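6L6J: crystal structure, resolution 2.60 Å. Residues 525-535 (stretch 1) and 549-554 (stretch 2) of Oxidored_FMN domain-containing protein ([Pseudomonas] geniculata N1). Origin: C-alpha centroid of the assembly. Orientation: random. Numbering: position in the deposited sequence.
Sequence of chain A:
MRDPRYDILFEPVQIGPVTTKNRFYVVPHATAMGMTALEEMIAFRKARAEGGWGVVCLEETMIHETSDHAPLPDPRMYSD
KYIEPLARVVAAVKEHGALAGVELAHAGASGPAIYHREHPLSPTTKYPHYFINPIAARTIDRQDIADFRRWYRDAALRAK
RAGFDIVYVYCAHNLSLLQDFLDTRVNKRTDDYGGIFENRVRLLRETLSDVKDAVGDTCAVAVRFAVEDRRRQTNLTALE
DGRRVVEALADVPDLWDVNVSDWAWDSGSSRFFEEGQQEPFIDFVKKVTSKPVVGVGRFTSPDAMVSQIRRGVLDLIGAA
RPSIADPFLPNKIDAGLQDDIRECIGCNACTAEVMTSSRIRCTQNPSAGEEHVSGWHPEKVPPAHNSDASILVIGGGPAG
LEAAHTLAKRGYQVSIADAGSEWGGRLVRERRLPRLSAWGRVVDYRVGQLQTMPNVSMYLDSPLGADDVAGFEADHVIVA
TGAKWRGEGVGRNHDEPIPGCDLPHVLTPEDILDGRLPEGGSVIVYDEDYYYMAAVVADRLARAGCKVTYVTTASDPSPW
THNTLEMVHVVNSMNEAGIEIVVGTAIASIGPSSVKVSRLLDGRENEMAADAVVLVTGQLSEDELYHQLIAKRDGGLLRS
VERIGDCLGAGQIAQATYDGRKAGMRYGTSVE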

ATOM      1  N   VAL A 525       3.492  15.589  22.623  1.00 32.74           N
ATOM      2  CA  VAL A 525       2.972  14.259  22.181  1.00 32.41           C
ATOM      3  C   VAL A 525       4.176  13.343  22.143  1.00 29.48           C
ATOM      4  O   VAL A 525       5.125  13.679  21.429  1.00 30.62           O
ATOM      5  CB  VAL A 525       2.250  14.308  20.822  1.00 31.35           C
ATOM      6  CG1 VAL A 525       1.573  12.996  20.496  1.00 30.58           C
ATOM      7  CG2 VAL A 525       1.233  15.433  20.780  1.00 31.75           C
ATOM      8  N   TYR A 526       4.154  12.298  22.968  1.00 30.53           N
ATOM      9  CA  TYR A 526       5.261  11.320  23.129  1.00 28.17           C
ATOM     10  C   TYR A 526       4.872  10.063  22.363  1.00 28.97           C
ATOM     11  O   TYR A 526       3.811   9.468  22.676  1.00 29.23           O
ATOM     12  CB  TYR A 526       5.525  11.072  24.611  1.00 28.45           C
ATOM     13  CG  TYR A 526       6.747  10.246  24.929  1.00 28.68           C
ATOM     14  CD1 TYR A 526       7.985  10.530  24.373  1.00 27.53           C
ATOM     15  CD2 TYR A 526       6.672   9.215  25.852  1.00 27.77           C
ATOM     16  CE1 TYR A 526       9.103   9.784  24.707  1.00 28.04           C
ATOM     17  CE2 TYR A 526       7.783   8.469  26.204  1.00 26.56           C
ATOM     18  CZ  TYR A 526       8.999   8.749  25.621  1.00 27.56           C
ATOM     19  OH  TYR A 526      10.080   7.992  25.963  1.00 31.95           O
ATOM     20  N   ASP A 527       5.666   9.743  21.338  1.00 29.15           N
ATOM     21  CA  ASP A 527       5.425   8.623  20.399  1.00 29.63           C
ATOM     22  C   ASP A 527       6.380   7.474  20.735  1.00 29.24           C
ATOM     23  O   ASP A 527       7.575   7.599  20.431  1.00 27.39           O
ATOM     24  CB  ASP A 527       5.571   9.088  18.952  1.00 30.60           C
ATOM     25  CG  ASP A 527       5.229   8.007  17.956  1.00 30.59           C
ATOM     26  OD1 ASP A 527       4.582   7.014  18.387  1.00 28.65           O
ATOM     27  OD2 ASP A 527       5.610   8.171  16.766  1.00 34.80           O
ATOM     28  N   GLU A 528       5.840   6.426  21.363  1.00 29.92           N
ATOM     29  CA  GLU A 528       6.469   5.091  21.548  1.00 31.50           C
ATOM     30  C   GLU A 528       5.668   4.027  20.767  1.00 33.26           C
ATOM     31  O   GLU A 528       5.861   2.822  21.044  1.00 36.33           O
ATOM     32  CB  GLU A 528       6.487   4.736  23.036  1.00 31.73           C
ATOM     33  CG  GLU A 528       7.629   5.374  23.793  1.00 33.77           C
ATOM     34  CD  GLU A 528       8.850   4.487  23.925  1.00 35.30           C
ATOM     35  OE1 GLU A 528       8.737   3.439  24.583  1.00 37.84           O
ATOM     36  OE2 GLU A 528       9.897   4.838  23.354  1.00 35.07           O
ATOM     37  N   ASP A 529       4.761   4.447  19.876  1.00 30.34           N
ATOM     38  CA  ASP A 529       3.953   3.551  19.014  1.00 28.48           C
ATOM     39  C   ASP A 529       4.626   3.448  17.648  1.00 28.73           C
ATOM     40  O   ASP A 529       4.639   2.341  17.111  1.00 31.22           O
ATOM     41  CB  ASP A 529       2.525   4.062  18.855  1.00 28.75           C
ATOM     42  CG  ASP A 529       1.767   3.368  17.747  1.00 28.18           C
ATOM     43  OD1 ASP A 529       1.242   2.278  17.996  1.00 26.45           O
ATOM     44  OD2 ASP A 529       1.750   3.918  16.639  1.00 30.89           O
ATOM     45  N   TYR A 530       5.121   4.569  17.109  1.00 27.26           N
ATOM     46  CA  TYR A 530       6.015   4.644  15.915  1.00 26.91           C
ATOM     47  C   TYR A 530       5.207   4.606  14.605  1.00 27.81           C
ATOM     48  O   TYR A 530       5.825   4.500  13.501  1.00 25.88           O
ATOM     49  CB  TYR A 530       7.055   3.504  15.926  1.00 25.02           C
ATOM     50  CG  TYR A 530       8.142   3.592  16.973  1.00 24.03           C
ATOM     51  CD1 TYR A 530       8.154   4.582  17.945  1.00 23.65           C
ATOM     52  CD2 TYR A 530       9.158   2.650  17.013  1.00 23.21           C
ATOM     53  CE1 TYR A 530       9.158   4.664  18.897  1.00 23.57           C
ATOM     54  CE2 TYR A 530      10.151   2.688  17.979  1.00 22.96           C
ATOM     55  CZ  TYR A 530      10.158   3.701  18.920  1.00 24.44           C
ATOM     56  OH  TYR A 530      11.183   3.744  19.806  1.00 21.26           O
ATOM     57  N   TYR A 531       3.873   4.681  14.666  1.00 28.29           N
ATOM     58  CA  TYR A 531       3.030   4.724  13.432  1.00 27.77           C
ATOM     59  C   TYR A 531       2.282   6.068  13.349  1.00 28.79           C
ATOM     60  O   TYR A 531       2.881   7.090  13.670  1.00 45.66           O
ATOM     61  CB  TYR A 531       2.240   3.413  13.405  1.00 26.22           C
ATOM     62  CG  TYR A 531       1.520   3.109  12.121  1.00 27.15           C
ATOM     63  CD1 TYR A 531       1.797   3.785  10.946  1.00 27.24           C
ATOM     64  CD2 TYR A 531       0.517   2.161  12.084  1.00 30.09           C
ATOM     65  CE1 TYR A 531       1.091   3.536   9.782  1.00 27.69           C
ATOM     66  CE2 TYR A 531      -0.177   1.874  10.913  1.00 29.09           C
ATOM     67  CZ  TYR A 531       0.099   2.572   9.754  1.00 28.53           C
ATOM     68  OH  TYR A 531      -0.582   2.305   8.590  1.00 27.20           O
ATOM     69  N   TYR A 532       1.000   6.095  13.008  1.00 27.64           N
ATOM     70  CA  TYR A 532       0.255   7.336  12.653  1.00 28.06           C
ATOM     71  C   TYR A 532      -0.424   7.995  13.861  1.00 27.44           C
ATOM     72  O   TYR A 532      -0.702   9.187  13.783  1.00 30.78           O
ATOM     73  CB  TYR A 532      -0.827   6.989  11.628  1.00 27.49           C
ATOM     74  CG  TYR A 532      -1.863   6.024  12.146  1.00 25.85           C
ATOM     75  CD1 TYR A 532      -1.687   4.659  12.021  1.00 27.24           C
ATOM     76  CD2 TYR A 532      -3.030   6.468  12.741  1.00 26.95           C
ATOM     77  CE1 TYR A 532      -2.642   3.752  12.452  1.00 26.66           C
ATOM     78  CE2 TYR A 532      -3.994   5.581  13.184  1.00 27.23           C
ATOM     79  CZ  TYR A 532      -3.803   4.218  13.042  1.00 27.12           C
ATOM     80  OH  TYR A 532      -4.762   3.346  13.485  1.00 25.91           O
ATOM     81  N   MET A 533      -0.744   7.254  14.924  1.00 26.52           N
ATOM     82  CA  MET A 533      -1.666   7.756  15.974  1.00 25.89           C
ATOM     83  C   MET A 533      -1.108   9.017  16.642  1.00 25.41           C
ATOM     84  O   MET A 533      -1.892   9.932  16.934  1.00 26.68           O
ATOM     85  CB  MET A 533      -1.935   6.717  17.054  1.00 27.54           C
ATOM     86  CG  MET A 533      -2.884   7.207  18.143  1.00 29.58           C
ATOM     87  SD  MET A 533      -4.430   7.950  17.520  1.00 31.69           S
ATOM     88  CE  MET A 533      -5.461   6.492  17.358  1.00 31.07           C
ATOM     89  N   ALA A 534       0.189   9.087  16.874  1.00 25.09           N
ATOM     90  CA  ALA A 534       0.801  10.246  17.557  1.00 26.92           C
ATOM     91  C   ALA A 534       0.899  11.417  16.582  1.00 27.76           C
ATOM     92  O   ALA A 534       0.667  12.556  17.037  1.00 27.97           O
ATOM     93  CB  ALA A 534       2.138   9.885  18.151  1.00 26.59           C
ATOM     94  N   ALA A 535       1.253  11.172  15.315  1.00 26.56           N
ATOM     95  CA  ALA A 535       1.392  12.248  14.304  1.00 27.25           C
ATOM     96  C   ALA A 535      -0.001  12.828  14.057  1.00 27.70           C
ATOM     97  O   ALA A 535      -0.129  14.060  13.836  1.00 31.75           O
ATOM     98  CB  ALA A 535       2.017  11.760  13.016  1.00 26.18           C
ATOM     99  N   THR A 549       4.842  20.046  20.339  1.00 24.65           N
ATOM    100  CA  THR A 549       6.150  19.387  20.106  1.00 27.52           C
ATOM    101  C   THR A 549       5.933  17.869  19.984  1.00 28.17           C
ATOM    102  O   THR A 549       5.443  17.247  20.943  1.00 28.13           O
ATOM    103  CB  THR A 549       7.163  19.725  21.210  1.00 27.63           C
ATOM    104  OG1 THR A 549       7.477  21.114  21.166  1.00 29.61           O
ATOM    105  CG2 THR A 549       8.472  18.981  21.088  1.00 27.35           C
ATOM    106  N   TYR A 550       6.322  17.279  18.859  1.00 28.86           N
ATOM    107  CA  TYR A 550       6.309  15.801  18.658  1.00 30.03           C
ATOM    108  C   TYR A 550       7.656  15.248  19.127  1.00 28.85           C
ATOM    109  O   TYR A 550       8.700  15.709  18.595  1.00 29.62           O
ATOM    110  CB  TYR A 550       6.047  15.437  17.189  1.00 29.69           C
ATOM    111  CG  TYR A 550       6.310  13.991  16.864  1.00 30.94           C
ATOM    112  CD1 TYR A 550       7.568  13.550  16.472  1.00 30.38           C
ATOM    113  CD2 TYR A 550       5.307  13.048  16.988  1.00 32.51           C
ATOM    114  CE1 TYR A 550       7.803  12.218  16.179  1.00 30.27           C
ATOM    115  CE2 TYR A 550       5.530  11.711  16.699  1.00 31.77           C
ATOM    116  CZ  TYR A 550       6.783  11.294  16.306  1.00 30.69           C
ATOM    117  OH  TYR A 550       6.997   9.973  16.052  1.00 33.21           O
ATOM    118  N   VAL A 551       7.628  14.298  20.072  1.00 28.26           N
ATOM    119  CA  VAL A 551       8.834  13.748  20.768  1.00 27.31           C
ATOM    120  C   VAL A 551       8.825  12.231  20.593  1.00 28.91           C
ATOM    121  O   VAL A 551       7.793  11.634  20.999  1.00 31.30           O
ATOM    122  CB  VAL A 551       8.834  14.115  22.264  1.00 27.57           C
ATOM    123  CG1 VAL A 551      10.049  13.548  22.996  1.00 28.24           C
ATOM    124  CG2 VAL A 551       8.730  15.612  22.504  1.00 25.72           C
ATOM    125  N   THR A 552       9.887  11.634  20.020  1.00 25.67           N
ATOM    126  CA  THR A 552      10.027  10.157  19.959  1.00 26.32           C
ATOM    127  C   THR A 552      11.416   9.686  20.428  1.00 25.45           C
ATOM    128  O   THR A 552      12.394  10.456  20.318  1.00 22.48           O
ATOM    129  CB  THR A 552       9.723   9.600  18.562  1.00 27.53           C
ATOM    130  OG1 THR A 552       9.799   8.176  18.727  1.00 25.67           O
ATOM    131  CG2 THR A 552      10.684  10.084  17.487  1.00 27.03           C
ATOM    132  N   THR A 553      11.466   8.426  20.882  1.00 24.07           N
ATOM    133  CA  THR A 553      12.691   7.674  21.271  1.00 24.54           C
ATOM    134  C   THR A 553      13.378   7.123  20.027  1.00 24.06           C
ATOM    135  O   THR A 553      14.585   6.842  20.089  1.00 24.43           O
ATOM    136  CB  THR A 553      12.356   6.546  22.253  1.00 26.14           C
ATOM    137  OG1 THR A 553      11.314   5.756  21.678  1.00 26.44           O
ATOM    138  CG2 THR A 553      11.933   7.058  23.619  1.00 27.29           C
ATOM    139  N   ALA A 554      12.624   6.999  18.940  1.00 25.77           N
ATOM    140  CA  ALA A 554      13.102   6.600  17.596  1.00 26.35           C
ATOM    141  C   ALA A 554      13.959   7.711  16.971  1.00 24.91           C
ATOM    142  O   ALA A 554      13.850   8.893  17.373  1.00 26.24           O
ATOM    143  CB  ALA A 554      11.918   6.240  16.726  1.00 26.60           C
TER

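The strand at Val525-Asp527 and the strand that includes Thr549-Val551 run parallel: their axes approach to 4.7 Å, and their N-to-C directions differ by 26°. The register follows from the CA spacings, with Val525 paired with Tyr550 at 5.1 Å between CA atoms and Tyr526 with Val551 at 4.9 Å. Three backbone hydrogen bonds fix this alignment. Val525 N donates to Thr549 O (3.1 Å, 165° at the hydrogen), Val551 N donates to Val525 O (2.9 Å, 157°), and Asp527 N donates to Val551 O (2.9 Å, 169°). Val525 thus uses both its N and its O toward the neighbouring strand, bonding to the residues that flank Tyr550, as expected of a parallel ladder. Val551 does the same from the other strand, bonding to the residues that flank Tyr526. Tyr526 CA also lies 3.3 Å from Val551 O, with an angle of 145° at its hydrogen, so this carbonyl receives a CA-H...O contact as well as the amide of Asp527.

Beyond this point the link passes from main chain to side chain. Thr553 N is 4.0 Å from Asp527 O, too far to continue the ladder; the carbonyl is instead met by Thr552 OG1, which donates to Asp527 O at 2.9 Å. Thr552 OG1 also accepts from Ala554 N within its own stretch (3.1 Å, 158°), and so ties Ala554 to the bond between the stretches.

The side chains of Tyr526 and Val551 share one face of the sheet, where Tyr526 CD1 packs 3.9 Å from Val551 CG1. The tyrosine, with chi1 at -172° (t), reaches along the partner stretch until its OH is 3.1 Å from Thr553 CG2, a close approach between a polar and a methyl group. On the other face, Tyr550 OH donates to Asp527 OD2 at 2.4 Å, a very short separation that deserves caution at 2.60 Å resolution. The carboxylate lies at the edge of the Tyr550 ring, near its plane, as does the methyl of Ala534, whose CB is 4.1 Å from Tyr550 CE2. The second carboxylate oxygen serves the loop: Asp527 OD1 accepts from Asp529 N (3.0 Å, 143°) and Tyr530 N (2.8 Å, 174°). One side chain therefore braces the turn that follows its strand while holding the hydroxyl of Tyr550.

Thr553 is the hub of the loop contacts. Its CB points toward stretch 1, and with chi1 at 53° (p) its OG1 donates to Glu528 OE2 at 2.4 Å, again very short. Tyr530 OH lies 2.8 Å from the same Thr553 OG1, which sits at the edge of the Tyr530 ring. Over one face of the Tyr530 ring lies Ala554 CB, 4.0 Å from the ring centroid and 20° off the normal, a geometry that supports a CH-pi contact. Tyr530 thus meets consecutive residues in two ways, through its hydroxyl and through its ring face. In all, the two stretches bury 526 Å², summed over both sides.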